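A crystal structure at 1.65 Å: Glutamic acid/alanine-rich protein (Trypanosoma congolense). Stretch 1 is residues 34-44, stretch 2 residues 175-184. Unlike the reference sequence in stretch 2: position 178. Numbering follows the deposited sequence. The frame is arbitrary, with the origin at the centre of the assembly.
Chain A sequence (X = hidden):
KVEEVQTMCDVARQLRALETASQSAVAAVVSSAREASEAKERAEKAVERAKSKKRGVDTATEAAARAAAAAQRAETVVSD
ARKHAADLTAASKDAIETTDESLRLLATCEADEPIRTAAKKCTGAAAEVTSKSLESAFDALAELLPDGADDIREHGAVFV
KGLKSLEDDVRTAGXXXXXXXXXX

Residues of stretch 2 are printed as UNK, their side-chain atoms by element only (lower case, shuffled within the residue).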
# COMPACT_ATOMS: atom_id res chain seq x y z
N ARG A 34 10.95 9.80 -8.92
CA ARG A 34 11.78 9.87 -10.12
C ARG A 34 11.26 10.95 -11.04
O ARG A 34 12.04 11.75 -11.54
CB ARG A 34 11.85 8.50 -10.85
CG ARG A 34 12.46 8.59 -12.26
CD ARG A 34 12.06 7.36 -13.09
NE ARG A 34 10.69 7.49 -13.58
CZ ARG A 34 9.83 6.49 -13.73
NH1 ARG A 34 10.19 5.24 -13.46
NH2 ARG A 34 8.61 6.74 -14.18
N GLU A 35 9.96 10.97 -11.29
CA GLU A 35 9.39 11.99 -12.14
C GLU A 35 9.57 13.37 -11.53
O GLU A 35 9.80 14.36 -12.25
CB GLU A 35 7.93 11.71 -12.41
CG GLU A 35 7.73 10.41 -13.21
CD GLU A 35 6.27 10.16 -13.51
OE1 GLU A 35 5.65 11.06 -14.09
OE2 GLU A 35 5.75 9.09 -13.13
N ALA A 36 9.41 13.46 -10.21
CA ALA A 36 9.55 14.76 -9.58
C ALA A 36 10.98 15.28 -9.73
O ALA A 36 11.22 16.48 -9.92
CB ALA A 36 9.18 14.67 -8.11
N SER A 37 11.93 14.38 -9.57
CA SER A 37 13.32 14.73 -9.70
C SER A 37 13.67 15.14 -11.13
O SER A 37 14.50 16.04 -11.32
CB SER A 37 14.21 13.56 -9.26
OG SER A 37 14.07 13.38 -7.87
N GLU A 38 13.05 14.47 -12.10
CA GLU A 38 13.25 14.86 -13.51
C GLU A 38 12.70 16.26 -13.77
O GLU A 38 13.34 17.07 -14.49
CB GLU A 38 12.62 13.85 -14.44
CG GLU A 38 13.40 12.54 -14.49
CD GLU A 38 12.59 11.40 -15.08
OE1 GLU A 38 11.42 11.62 -15.45
OE2 GLU A 38 13.11 10.27 -15.12
N ALA A 39 11.58 16.59 -13.14
CA ALA A 39 11.01 17.95 -13.29
C ALA A 39 11.94 18.96 -12.63
O ALA A 39 12.12 20.08 -13.14
CB ALA A 39 9.57 18.04 -12.72
N LYS A 40 12.46 18.62 -11.45
CA LYS A 40 13.47 19.46 -10.81
C LYS A 40 14.64 19.73 -11.75
O LYS A 40 15.06 20.86 -11.90
CB LYS A 40 14.03 18.79 -9.55
CG LYS A 40 15.14 19.57 -8.99
CD LYS A 40 15.75 18.92 -7.77
CE LYS A 40 16.93 19.74 -7.26
NZ LYS A 40 17.66 19.04 -6.12
N GLU A 41 15.18 18.68 -12.35
CA GLU A 41 16.35 18.85 -13.23
C GLU A 41 16.01 19.76 -14.42
O GLU A 41 16.84 20.58 -14.82
CB GLU A 41 16.85 17.51 -13.76
CG GLU A 41 18.07 17.66 -14.64
CD GLU A 41 18.83 16.36 -14.83
OE1 GLU A 41 18.27 15.28 -14.54
OE2 GLU A 41 20.01 16.42 -15.25
N ARG A 42 14.82 19.62 -14.98
CA ARG A 42 14.40 20.49 -16.07
C ARG A 42 14.37 21.96 -15.62
O ARG A 42 14.85 22.84 -16.34
CB ARG A 42 13.07 20.05 -16.71
CG ARG A 42 13.21 18.76 -17.58
CD ARG A 42 11.93 18.48 -18.40
NE ARG A 42 10.77 18.27 -17.55
CZ ARG A 42 10.46 17.10 -16.98
NH1 ARG A 42 11.15 16.01 -17.26
NH2 ARG A 42 9.37 17.00 -16.24
N ALA A 43 13.84 22.20 -14.43
CA ALA A 43 13.68 23.56 -13.93
C ALA A 43 15.07 24.14 -13.62
O ALA A 43 15.30 25.33 -13.81
CB ALA A 43 12.75 23.57 -12.63
N GLU A 44 16.01 23.31 -13.14
CA GLU A 44 17.35 23.81 -12.77
C GLU A 44 18.18 24.14 -14.02
O GLU A 44 18.87 25.16 -14.07
CB GLU A 44 18.12 22.82 -11.87
CG GLU A 44 17.39 22.46 -10.53
CD GLU A 44 17.32 23.57 -9.50
OE1 GLU A 44 17.96 24.60 -9.71
OE2 GLU A 44 16.58 23.43 -8.49
N UNK A 175 1.19 13.74 -5.22
CA UNK A 175 0.98 15.21 -5.08
C UNK A 175 2.29 15.95 -5.26
O UNK A 175 2.33 17.00 -5.91
c UNK A 175 0.38 17.09 -3.38
c UNK A 175 0.34 15.57 -3.74
o UNK A 175 -0.40 19.21 -4.16
o UNK A 175 -1.32 17.42 -5.09
c UNK A 175 -0.51 17.96 -4.28
N UNK A 176 3.36 15.37 -4.76
CA UNK A 176 4.67 15.99 -4.86
C UNK A 176 5.13 16.02 -6.32
O UNK A 176 5.61 17.04 -6.78
c UNK A 176 5.69 15.25 -3.97
N UNK A 177 5.05 14.89 -7.01
CA UNK A 177 5.26 14.87 -8.48
C UNK A 177 4.41 15.89 -9.24
O UNK A 177 4.94 16.62 -10.09
c UNK A 177 4.53 11.94 -10.97
c UNK A 177 5.07 13.46 -9.05
n UNK A 177 2.97 10.06 -10.37
c UNK A 177 3.09 11.54 -10.58
c UNK A 177 4.86 13.38 -10.57
N UNK A 178 3.12 15.99 -8.89
CA UNK A 178 2.23 16.92 -9.57
C UNK A 178 2.66 18.39 -9.36
O UNK A 178 2.72 19.17 -10.31
c UNK A 178 -0.23 17.55 -9.78
c UNK A 178 -0.59 17.32 -11.11
c UNK A 178 -1.73 19.45 -9.74
c UNK A 178 0.80 16.68 -9.09
c UNK A 178 -2.09 19.20 -11.04
c UNK A 178 -0.76 18.66 -9.13
o UNK A 178 -2.99 20.04 -11.67
c UNK A 178 -1.52 18.14 -11.74
N UNK A 179 3.00 18.76 -8.14
CA UNK A 179 3.54 20.11 -7.91
C UNK A 179 4.86 20.37 -8.62
O UNK A 179 5.08 21.48 -9.15
c UNK A 179 2.75 21.05 -4.25
c UNK A 179 3.74 20.36 -6.43
o UNK A 179 2.94 22.28 -4.06
o UNK A 179 2.87 20.20 -3.36
c UNK A 179 2.45 20.55 -5.64
N UNK A 180 5.72 19.34 -8.67
CA UNK A 180 7.05 19.50 -9.30
C UNK A 180 6.88 19.81 -10.79
O UNK A 180 7.46 20.76 -11.32
c UNK A 180 7.88 18.23 -9.13
N UNK A 181 5.98 19.05 -11.42
CA UNK A 181 5.71 19.24 -12.83
C UNK A 181 4.98 20.58 -13.10
O UNK A 181 5.32 21.30 -14.05
c UNK A 181 5.15 15.48 -13.86
o UNK A 181 5.58 14.64 -14.76
c UNK A 181 4.98 18.02 -13.38
c UNK A 181 5.93 16.77 -13.53
o UNK A 181 4.08 15.34 -13.23
N UNK A 182 4.09 20.98 -12.19
CA UNK A 182 3.38 22.25 -12.37
C UNK A 182 4.32 23.43 -12.22
O UNK A 182 4.14 24.46 -12.88
n UNK A 182 -1.75 22.25 -14.32
c UNK A 182 -0.82 21.33 -13.60
c UNK A 182 0.46 22.03 -13.22
c UNK A 182 2.18 22.39 -11.42
c UNK A 182 0.96 21.57 -11.86
N UNK A 183 5.36 23.26 -11.40
CA UNK A 183 6.29 24.36 -11.15
C UNK A 183 7.13 24.57 -12.40
O UNK A 183 7.37 25.70 -12.79
c UNK A 183 7.19 24.05 -9.97
N UNK A 184 7.48 23.46 -13.05
CA UNK A 184 8.39 23.48 -14.18
C UNK A 184 7.59 23.60 -15.49
O UNK A 184 7.51 24.67 -16.10
o UNK A 184 10.00 21.44 -16.94
c UNK A 184 10.46 22.43 -16.32
c UNK A 184 9.21 22.19 -14.19
o UNK A 184 10.85 23.50 -16.86
c UNK A 184 10.55 22.31 -14.82
O HOH W 1 8.81 14.69 -14.85

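Position 175 carries three side-chain carbons, the third bearing two oxygens. That is a carboxylate on a two-carbon arm. It lies beyond reach of stretch 1. The residue is Glu175.

Position 176 has a single side-chain carbon. Its CB points sideways and stays clear of stretch 1. The contact here is made by the backbone: O of 176 lies 4.5 Å from CB of Ala36. One carbon makes it Ala176.

Position 177 has four carbons in a row ending in a nitrogen. Its CA lies 3.9 Å from CB of Ala36, so the two backbones come close at this level. Farther out, the chain runs along the carboxylate of Glu35. An unbranched four-carbon chain with a terminal nitrogen is lysine, Lys177. Its CD is 3.4 Å from Glu35 OE1, while its NZ is 4.0 Å from Glu35 OE2. The charges are opposite and near, but too far apart for a salt bridge.

Position 178 shows one carbon, then a six-carbon ring bearing one oxygen. The CA-to-CB bond points away from stretch 1, and nothing there is touched. This is Tyr178. The reference sequence has serine at this position.

Position 179 again has three carbons, the last with two oxygens, and lies out of reach of stretch 1. It is Glu179.

Position 180 has one side-chain carbon, directed toward stretch 1. This CB sits 3.9 Å from CB of Ala36 and 4.0 Å from CB of Ala39. It is buried between the helices. The residue is Ala180.

Position 181 has three carbons, the third carrying two oxygens. The CA-to-CB bond points sideways, but the end of the chain comes nearer to stretch 1. Its carbons pack on CB of Ala39, and one oxygen lies near the carboxylate of Glu35. It is Glu181. Its CG packs 3.9 Å from Ala39 CB. Its OE2 lies 3.6 Å from Glu35 OE1, a close pair of like charges. Water 1 donates hydrogen bonds to Glu181 OE2 (3.2 Å) and to Glu35 O (2.8 Å), and accepts one from Arg42 NH2 (2.8 Å).

Position 182 has four carbons in a row and a terminal nitrogen. Its CA-to-CB bond points away, and the side chain makes no contact with stretch 1. It is Lys182.

Position 183 has one carbon, set sideways and not in contact. It is Ala183.

Position 184 has three carbons, the third with two oxygens. Its CA-to-CB bond points toward stretch 1. The carbons lie against the backbone of Ala39 and CB of Ala43, and the oxygens reach Arg42. It is Glu184. Its CG rests 3.2 Å from Ala39 O and 3.4 Å from Ala43 CB. Its OE1 forms a salt bridge with Arg42 NE at 3.3 Å; the hydrogen bond within it is weak.

The two helices run nearly parallel, 18° apart, with axes approaching to 8.3 Å. Small alanine side chains fill the narrow gap: Ala36 and Ala39 meet Ala180. Longer side chains border this apolar seam. The water joins Glu35, Arg42 and Glu181, and the Arg42–Glu184 salt bridge ties the end of stretch 2 to its neighbour. Together the stretches bury 445 Å².

Stretch 2 175-184: EAKYEAEKAE
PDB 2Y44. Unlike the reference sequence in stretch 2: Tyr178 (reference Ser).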